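Local coordinates for Ras-associated and pleckstrin homology domains-containing protein 1 (Homo sapiens, PDB 4GN1) that mediates localized membrane signals, is implicated in regulating lamellipodial dynamics and targets EVL and VASP to the leading edge, here represented by its Ras-associating and PH domains, at residues F153-A157 / S158-Y162; L178-D181 / H182-V185; V204-P208 / Q209-K213. All coordinates share one frame; numbering follows the deposited sequence.

Interaction 1: F153-A157 / S158-Y162; sequences FLLRA and SGIYY
Four backbone hydrogen bonds join L154 to Y161 and R156 to G159, each pair bonded in both directions, in a tight antiparallel hairpin of the PH domain. The R156-G159 pair (R156 N to G159 O, 3.1 Å) closes the type I turn R156-G159. G159 takes a positive phi of 126°, a backbone shape to which glycine is suited. On the face bearing L154, R156 and Y161, the arginine chain runs extended from CG to NE and brings its guanidinium over the face of the tyrosine ring in a cation-pi contact. NH1 sits over the ring centre, CZ lies 4.3 Å from the centroid, and the two planes stand 75° apart, so the group meets the ring end-on rather than flat. The far end of the same ring is tied back to the turn by a hydrogen bond between S158 OG and Y161 OH (3.1 Å). Y161 is a site of phosphorylation by ABL1, unmodified here.

The face bearing F153, L155, I160 and Y162 is largely hydrophobic. Y162 CB lies over one face of the F153 ring, 4.0 Å from its centroid, while I160 CG2 meets the edge of that ring through CD2 (3.6 Å). L155 CD1 touches I160 CG1 more loosely, at 4.2 Å. W231 and I235 of helix 225-240 pack against this face, F177 of the next strand sets its ring edge-to-face with both F153 and Y162, and strand 135-141 flanks strand 148-156.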
loop_
_atom_site.group_PDB
_atom_site.type_symbol
_atom_site.label_atom_id
_atom_site.label_comp_id
_atom_site.label_asym_id
_atom_site.label_seq_id
_atom_site.Cartn_x
_atom_site.Cartn_y
_atom_site.Cartn_z
ATOM N N PHE A 153 16.890 -3.826 6.817
ATOM C CA PHE A 153 16.289 -3.652 5.476
ATOM C C PHE A 153 16.653 -2.342 4.821
ATOM O O PHE A 153 16.854 -1.327 5.498
ATOM C CB PHE A 153 14.762 -3.736 5.533
ATOM C CG PHE A 153 14.242 -5.131 5.618
ATOM C CD1 PHE A 153 13.982 -5.715 6.857
ATOM C CD2 PHE A 153 14.016 -5.867 4.469
ATOM C CE1 PHE A 153 13.495 -7.014 6.945
ATOM C CE2 PHE A 153 13.536 -7.167 4.542
ATOM C CZ PHE A 153 13.274 -7.745 5.782
ATOM N N LEU A 154 16.687 -2.377 3.491
ATOM C CA LEU A 154 17.104 -1.247 2.690
ATOM C C LEU A 154 16.319 -1.175 1.379
ATOM O O LEU A 154 16.398 -2.081 0.529
ATOM C CB LEU A 154 18.615 -1.312 2.437
ATOM C CG LEU A 154 19.234 -0.017 1.921
ATOM C CD1 LEU A 154 20.574 0.261 2.597
ATOM C CD2 LEU A 154 19.374 -0.078 0.406
ATOM N N LEU A 155 15.573 -0.080 1.230
ATOM C CA LEU A 155 14.799 0.185 0.026
ATOM C C LEU A 155 15.612 0.999 -0.982
ATOM O O LEU A 155 16.014 2.136 -0.700
ATOM C CB LEU A 155 13.496 0.912 0.370
ATOM C CG LEU A 155 12.602 1.364 -0.795
ATOM C CD1 LEU A 155 11.805 0.197 -1.382
ATOM C CD2 LEU A 155 11.694 2.512 -0.367
ATOM N N ARG A 156 15.862 0.378 -2.137
ATOM C CA ARG A 156 16.405 1.018 -3.341
ATOM C C ARG A 156 15.290 1.111 -4.382
ATOM O O ARG A 156 14.317 0.359 -4.315
ATOM C CB ARG A 156 17.526 0.170 -3.933
ATOM C CG ARG A 156 18.793 0.086 -3.110
ATOM C CD ARG A 156 19.922 -0.522 -3.924
ATOM N NE ARG A 156 21.149 -0.676 -3.135
ATOM C CZ ARG A 156 21.612 -1.834 -2.652
ATOM N NH1 ARG A 156 20.964 -2.977 -2.861
ATOM N NH2 ARG A 156 22.747 -1.853 -1.957
ATOM N N ALA A 157 15.443 2.011 -5.357
ATOM C CA ALA A 157 14.526 2.100 -6.493
ATOM C C ALA A 157 14.420 0.752 -7.202
ATOM O O ALA A 157 13.444 0.477 -7.908
ATOM C CB ALA A 157 14.989 3.168 -7.459
ATOM N N SER A 158 15.425 -0.098 -6.995
ATOM C CA SER A 158 15.466 -1.429 -7.624
ATOM C C SER A 158 14.816 -2.581 -6.803
ATOM O O SER A 158 14.901 -3.747 -7.213
ATOM C CB SER A 158 16.907 -1.785 -8.033
ATOM O OG SER A 158 17.780 -1.707 -6.920
ATOM N N GLY A 159 14.155 -2.253 -5.680
ATOM C CA GLY A 159 13.469 -3.245 -4.835
ATOM C C GLY A 159 13.898 -3.220 -3.379
ATOM O O GLY A 159 14.633 -2.338 -2.943
ATOM N N ILE A 160 13.430 -4.186 -2.613
ATOM C CA ILE A 160 13.827 -4.279 -1.231
ATOM C C ILE A 160 14.984 -5.247 -1.164
ATOM O O ILE A 160 15.000 -6.240 -1.891
ATOM C CB ILE A 160 12.670 -4.775 -0.345
ATOM C CG1 ILE A 160 11.433 -3.888 -0.555
ATOM C CG2 ILE A 160 13.082 -4.832 1.119
ATOM C CD1 ILE A 160 10.231 -4.239 0.301
ATOM N N TYR A 161 15.943 -4.921 -0.295
ATOM C CA TYR A 161 17.125 -5.727 0.004
ATOM C C TYR A 161 17.231 -5.937 1.495
ATOM O O TYR A 161 16.627 -5.198 2.277
ATOM C CB TYR A 161 18.392 -5.013 -0.456
ATOM C CG TYR A 161 18.468 -4.893 -1.934
ATOM C CD1 TYR A 161 19.235 -5.779 -2.685
ATOM C CD2 TYR A 161 17.755 -3.904 -2.594
ATOM C CE1 TYR A 161 19.292 -5.673 -4.061
ATOM C CE2 TYR A 161 17.798 -3.794 -3.963
ATOM C CZ TYR A 161 18.566 -4.674 -4.683
ATOM O OH TYR A 161 18.582 -4.537 -6.039
ATOM N N TYR A 162 18.026 -6.931 1.887
ATOM C CA TYR A 162 18.218 -7.244 3.288
ATOM C C TYR A 162 19.459 -8.072 3.484
ATOM O O TYR A 162 20.054 -8.563 2.532
ATOM C CB TYR A 162 16.993 -7.964 3.877
ATOM C CG TYR A 162 16.908 -9.470 3.630
ATOM C CD1 TYR A 162 16.504 -10.332 4.646
ATOM C CD2 TYR A 162 17.223 -10.029 2.383
ATOM C CE1 TYR A 162 16.415 -11.698 4.435
ATOM C CE2 TYR A 162 17.134 -11.394 2.165
ATOM C CZ TYR A 162 16.728 -12.220 3.192
ATOM O OH TYR A 162 16.631 -13.566 2.976
#

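Interaction 2: L178-D181 / H182-V185; sequences LQLD and HVNV
L180 and V183 pack closely where the chain turns from strand 175-178 into strand 184-188: CD2 of the leucine meets CG2 of the valine at 3.6 Å. V183 holds CG1 anti to its carbonyl carbon (chi1 -57°), which leaves CG2 between the backbone N and C and directed at L180, while CG1 makes a looser contact with L178 CD2 at 4.2 Å. Next to this packing, V183 N donates an almost straight bond to L180 O (3.2 Å, 174° at the hydrogen). That carbonyl also accepts from K239 NZ, and the L180 side chain rests on I235 and A238, so the turn between two strands of the PH domain is fastened to helix 225-240.

The outer side, formed by Q179, D181 and H182, is exposed and more loosely joined. Here a water bridges the backbone, donating to Q179 O (2.8 Å) and accepting from H182 N (2.9 Å). D181 CB lies over one face of the H182 imidazole, offset toward its rim and 4.0 Å from the centroid, whereas the carboxylate is turned from the ring: D181 OD1 is 5.5 Å from H182 NE2.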
loop_
_atom_site.group_PDB
_atom_site.type_symbol
_atom_site.label_atom_id
_atom_site.label_comp_id
_atom_site.label_asym_id
_atom_site.label_seq_id
_atom_site.Cartn_x
_atom_site.Cartn_y
_atom_site.Cartn_z
ATOM N N LEU A 178 13.204 -8.603 -2.326
ATOM C CA LEU A 178 12.042 -8.626 -3.201
ATOM C C LEU A 178 12.025 -7.464 -4.196
ATOM O O LEU A 178 12.031 -6.289 -3.779
ATOM C CB LEU A 178 10.776 -8.577 -2.355
ATOM C CG LEU A 178 9.441 -9.123 -2.853
ATOM C CD1 LEU A 178 9.506 -10.620 -3.176
ATOM C CD2 LEU A 178 8.421 -8.881 -1.764
ATOM N N GLN A 179 12.010 -7.800 -5.499
ATOM C CA GLN A 179 11.725 -6.842 -6.580
ATOM C C GLN A 179 10.239 -6.451 -6.569
ATOM O O GLN A 179 9.376 -7.308 -6.382
ATOM C CB GLN A 179 12.162 -7.404 -7.948
ATOM C CG GLN A 179 13.673 -7.601 -8.039
ATOM C CD GLN A 179 14.256 -7.557 -9.451
ATOM O OE1 GLN A 179 13.586 -7.184 -10.439
ATOM N NE2 GLN A 179 15.534 -7.943 -9.553
ATOM N N LEU A 180 9.945 -5.162 -6.759
ATOM C CA LEU A 180 8.593 -4.621 -6.539
ATOM C C LEU A 180 7.649 -4.615 -7.769
ATOM O O LEU A 180 6.425 -4.424 -7.654
ATOM C CB LEU A 180 8.691 -3.217 -5.915
ATOM C CG LEU A 180 9.223 -3.149 -4.470
ATOM C CD1 LEU A 180 9.361 -1.696 -4.002
ATOM C CD2 LEU A 180 8.369 -3.973 -3.490
ATOM N N ASP A 181 8.218 -4.830 -8.945
ATOM C CA ASP A 181 7.430 -4.777 -10.181
ATOM C C ASP A 181 6.110 -5.534 -10.157
ATOM O O ASP A 181 5.141 -5.062 -10.716
ATOM C CB ASP A 181 8.265 -5.325 -11.336
ATOM C CG ASP A 181 9.560 -4.643 -11.437
ATOM O OD1 ASP A 181 9.594 -3.646 -12.160
ATOM O OD2 ASP A 181 10.511 -5.047 -10.729
ATOM N N HIS A 182 6.101 -6.722 -9.557
ATOM C CA HIS A 182 4.921 -7.595 -9.573
ATOM C C HIS A 182 4.489 -8.000 -8.191
ATOM O O HIS A 182 4.008 -9.123 -7.994
ATOM C CB HIS A 182 5.143 -8.834 -10.476
ATOM C CG HIS A 182 5.638 -8.488 -11.872
ATOM N ND1 HIS A 182 4.854 -7.870 -12.803
ATOM C CD2 HIS A 182 6.885 -8.669 -12.468
ATOM C CE1 HIS A 182 5.565 -7.678 -13.922
ATOM N NE2 HIS A 182 6.810 -8.166 -13.719
ATOM N N VAL A 183 4.689 -7.110 -7.220
ATOM C CA VAL A 183 4.078 -7.273 -5.907
ATOM C C VAL A 183 3.310 -6.013 -5.495
ATOM O O VAL A 183 3.773 -4.876 -5.691
ATOM C CB VAL A 183 5.084 -7.663 -4.780
ATOM C CG1 VAL A 183 5.830 -8.953 -5.121
ATOM C CG2 VAL A 183 6.050 -6.526 -4.456
ATOM N N ASN A 184 2.128 -6.236 -4.942
ATOM C CA ASN A 184 1.386 -5.206 -4.271
ATOM C C ASN A 184 1.764 -5.238 -2.796
ATOM O O ASN A 184 2.355 -6.209 -2.326
ATOM C CB ASN A 184 -0.111 -5.451 -4.455
ATOM C CG ASN A 184 -0.554 -5.275 -5.886
ATOM O OD1 ASN A 184 0.069 -4.535 -6.656
ATOM N ND2 ASN A 184 -1.643 -5.936 -6.255
ATOM N N VAL A 185 1.437 -4.177 -2.075
ATOM C CA VAL A 185 1.741 -4.097 -0.672
ATOM C C VAL A 185 0.412 -3.956 0.049
ATOM O O VAL A 185 -0.489 -3.286 -0.438
ATOM C CB VAL A 185 2.789 -2.974 -0.339
ATOM C CG1 VAL A 185 2.338 -1.577 -0.758
ATOM C CG2 VAL A 185 3.109 -2.969 1.140
HETATM O O HOH W 1 8.027 -8.641 -8.480
#

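Interaction 3: V204-P208 / Q209-K213; sequences VLKHP and QIQKK. With MLI (malonate ion), chain E.
H207 to I210 form a type I turn closed by I210 N donating to H207 O (3.2 Å), where the chain leaves strand 202-206. The ammonium group of K206 also donates to H207 O, at 2.7 Å from NZ, and the two donors reach this oxygen from opposite faces of the carbonyl plane. A bend at chi4 (71°) brings the lysine's end to the turn carbonyls, where NZ makes a further, weak bond to I210 O; NZ is also hydrogen-bonded to Y186 OH. The imidazole of H207 is fixed from its edge: Q209 N donates to ND1 (2.8 Å, 166° at the hydrogen) and lies almost exactly in the ring plane. Alongside it runs the Q209 side chain, whose CG touches H207 CE1 at 3.3 Å.

The turn belongs to a loop of the PH domain that faces the Ras-associating domain, and a malonate ion, probably from the crystallisation liquor, lies at this junction. K206 NZ bonds its O9 at 2.9 Å, and Q211 NE2 reaches the same oxygen in a weak bond. Bent at chi2 (-68°), the Q211 chain turns its amide back on the loop, where NE2 donates to P208 O (3.2 Å) nearly in line with the carbonyl bond, while OE1 accepts from N81. R60, N74, Y186 and N184 also hydrogen-bond the malonate.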
loop_
_atom_site.group_PDB
_atom_site.type_symbol
_atom_site.label_atom_id
_atom_site.label_comp_id
_atom_site.label_asym_id
_atom_site.label_seq_id
_atom_site.Cartn_x
_atom_site.Cartn_y
_atom_site.Cartn_z
ATOM N N VAL A 204 2.529 -6.592 4.081
ATOM C CA VAL A 204 2.605 -7.854 3.368
ATOM C C VAL A 204 2.839 -7.515 1.916
ATOM O O VAL A 204 2.198 -6.609 1.370
ATOM C CB VAL A 204 1.301 -8.700 3.482
ATOM C CG1 VAL A 204 1.426 -10.030 2.743
ATOM C CG2 VAL A 204 0.924 -8.982 4.927
ATOM N N LEU A 205 3.787 -8.228 1.306
ATOM C CA LEU A 205 4.084 -8.106 -0.126
ATOM C C LEU A 205 3.799 -9.442 -0.807
ATOM O O LEU A 205 4.262 -10.491 -0.359
ATOM C CB LEU A 205 5.528 -7.681 -0.335
ATOM C CG LEU A 205 5.979 -6.457 0.449
ATOM C CD1 LEU A 205 7.419 -6.645 0.844
ATOM C CD2 LEU A 205 5.853 -5.206 -0.387
ATOM N N LYS A 206 2.961 -9.399 -1.837
ATOM C CA LYS A 206 2.674 -10.577 -2.666
ATOM C C LYS A 206 2.241 -10.177 -4.061
ATOM O O LYS A 206 1.724 -9.082 -4.274
ATOM C CB LYS A 206 1.594 -11.483 -2.049
ATOM C CG LYS A 206 0.207 -10.855 -1.967
ATOM C CD LYS A 206 -0.880 -11.926 -1.946
ATOM C CE LYS A 206 -2.226 -11.330 -2.353
ATOM N NZ LYS A 206 -2.217 -11.009 -3.804
ATOM N N HIS A 207 2.476 -11.091 -4.997
ATOM C CA HIS A 207 1.935 -11.027 -6.339
ATOM C C HIS A 207 0.426 -10.894 -6.292
ATOM O O HIS A 207 -0.234 -11.566 -5.496
ATOM C CB HIS A 207 2.341 -12.281 -7.114
ATOM C CG HIS A 207 2.077 -12.193 -8.595
ATOM N ND1 HIS A 207 0.829 -12.205 -9.115
ATOM C CD2 HIS A 207 2.949 -12.084 -9.671
ATOM C CE1 HIS A 207 0.900 -12.095 -10.452
ATOM N NE2 HIS A 207 2.200 -12.030 -10.788
ATOM N N PRO A 208 -0.139 -10.023 -7.148
ATOM C CA PRO A 208 -1.589 -9.872 -7.227
ATOM C C PRO A 208 -2.333 -11.203 -7.398
ATOM O O PRO A 208 -3.431 -11.343 -6.879
ATOM C CB PRO A 208 -1.792 -8.981 -8.477
ATOM C CG PRO A 208 -0.528 -8.217 -8.613
ATOM C CD PRO A 208 0.570 -9.117 -8.082
ATOM N N GLN A 209 -1.748 -12.169 -8.111
ATOM C CA GLN A 209 -2.443 -13.425 -8.449
ATOM C C GLN A 209 -2.506 -14.483 -7.349
ATOM O O GLN A 209 -3.290 -15.424 -7.454
ATOM C CB GLN A 209 -1.878 -14.041 -9.739
ATOM C CG GLN A 209 -2.172 -13.171 -10.956
ATOM C CD GLN A 209 -1.937 -13.861 -12.279
ATOM O OE1 GLN A 209 -0.916 -13.651 -12.913
ATOM N NE2 GLN A 209 -2.891 -14.681 -12.710
ATOM N N ILE A 210 -1.679 -14.349 -6.317
ATOM C CA ILE A 210 -1.707 -15.285 -5.204
ATOM C C ILE A 210 -2.847 -14.910 -4.260
ATOM O O ILE A 210 -2.982 -13.758 -3.856
ATOM C CB ILE A 210 -0.358 -15.326 -4.481
ATOM C CG1 ILE A 210 0.646 -16.073 -5.345
ATOM C CG2 ILE A 210 -0.497 -15.948 -3.108
ATOM C CD1 ILE A 210 2.083 -15.906 -4.907
ATOM N N GLN A 211 -3.675 -15.896 -3.932
ATOM C CA GLN A 211 -4.926 -15.649 -3.228
ATOM C C GLN A 211 -5.094 -16.534 -1.998
ATOM O O GLN A 211 -6.069 -16.392 -1.275
ATOM C CB GLN A 211 -6.118 -15.829 -4.181
ATOM C CG GLN A 211 -6.222 -14.757 -5.260
ATOM C CD GLN A 211 -6.581 -13.395 -4.685
ATOM O OE1 GLN A 211 -7.534 -13.270 -3.901
ATOM N NE2 GLN A 211 -5.797 -12.372 -5.043
ATOM N N LYS A 212 -4.151 -17.442 -1.770
ATOM C CA LYS A 212 -4.164 -18.313 -0.592
ATOM C C LYS A 212 -2.741 -18.506 -0.072
ATOM O O LYS A 212 -1.819 -17.829 -0.540
ATOM C CB LYS A 212 -4.842 -19.667 -0.890
ATOM C CG LYS A 212 -4.273 -20.400 -2.087
ATOM C CD LYS A 212 -4.795 -21.823 -2.208
ATOM C CE LYS A 212 -4.041 -22.563 -3.317
ATOM N NZ LYS A 212 -3.931 -24.035 -3.080
ATOM N N LYS A 213 -2.570 -19.419 0.890
ATOM C CA LYS A 213 -1.307 -19.549 1.620
ATOM C C LYS A 213 -0.184 -19.868 0.652
ATOM O O LYS A 213 -0.298 -20.772 -0.182
ATOM C CB LYS A 213 -1.373 -20.623 2.721
ATOM C CG LYS A 213 -2.381 -20.363 3.842
ATOM C CD LYS A 213 -1.825 -19.507 4.985
ATOM C CE LYS A 213 -2.835 -19.354 6.121
ATOM N NZ LYS A 213 -3.963 -18.430 5.786
HETATM C C1 MLI E . -5.791 -8.550 -6.128
HETATM C C2 MLI E . -5.671 -7.388 -7.116
HETATM C C3 MLI E . -4.657 -8.511 -5.100
HETATM O O6 MLI E . -5.479 -7.655 -8.313
HETATM O O7 MLI E . -5.755 -6.192 -6.728
HETATM O O8 MLI E . -3.841 -7.577 -5.143
HETATM O O9 MLI E . -4.564 -9.407 -4.224
#

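Overall arrangement
The three contacts follow one another along the PH domain and are joined through its strands. Interactions 1 and 2, with centres about 11 Å apart, meet where I160 N lies 2.8 Å from L178 O, a probable hydrogen bond, and where L180 packs on L155 and I160. Interactions 2 and 3, about 10 Å between centres, reach the neighbouring strands 184-188 and 202-206, respectively: N184 N lies 3.0 Å from K206 O, a probable hydrogen bond. Although interactions 1 and 3 have centres about 19 Å apart, I160 CD1 touches L205 CD1 at 3.7 Å. The malonate lies at the far end of this series from interaction 1, held by N184 and K206 on adjacent strands.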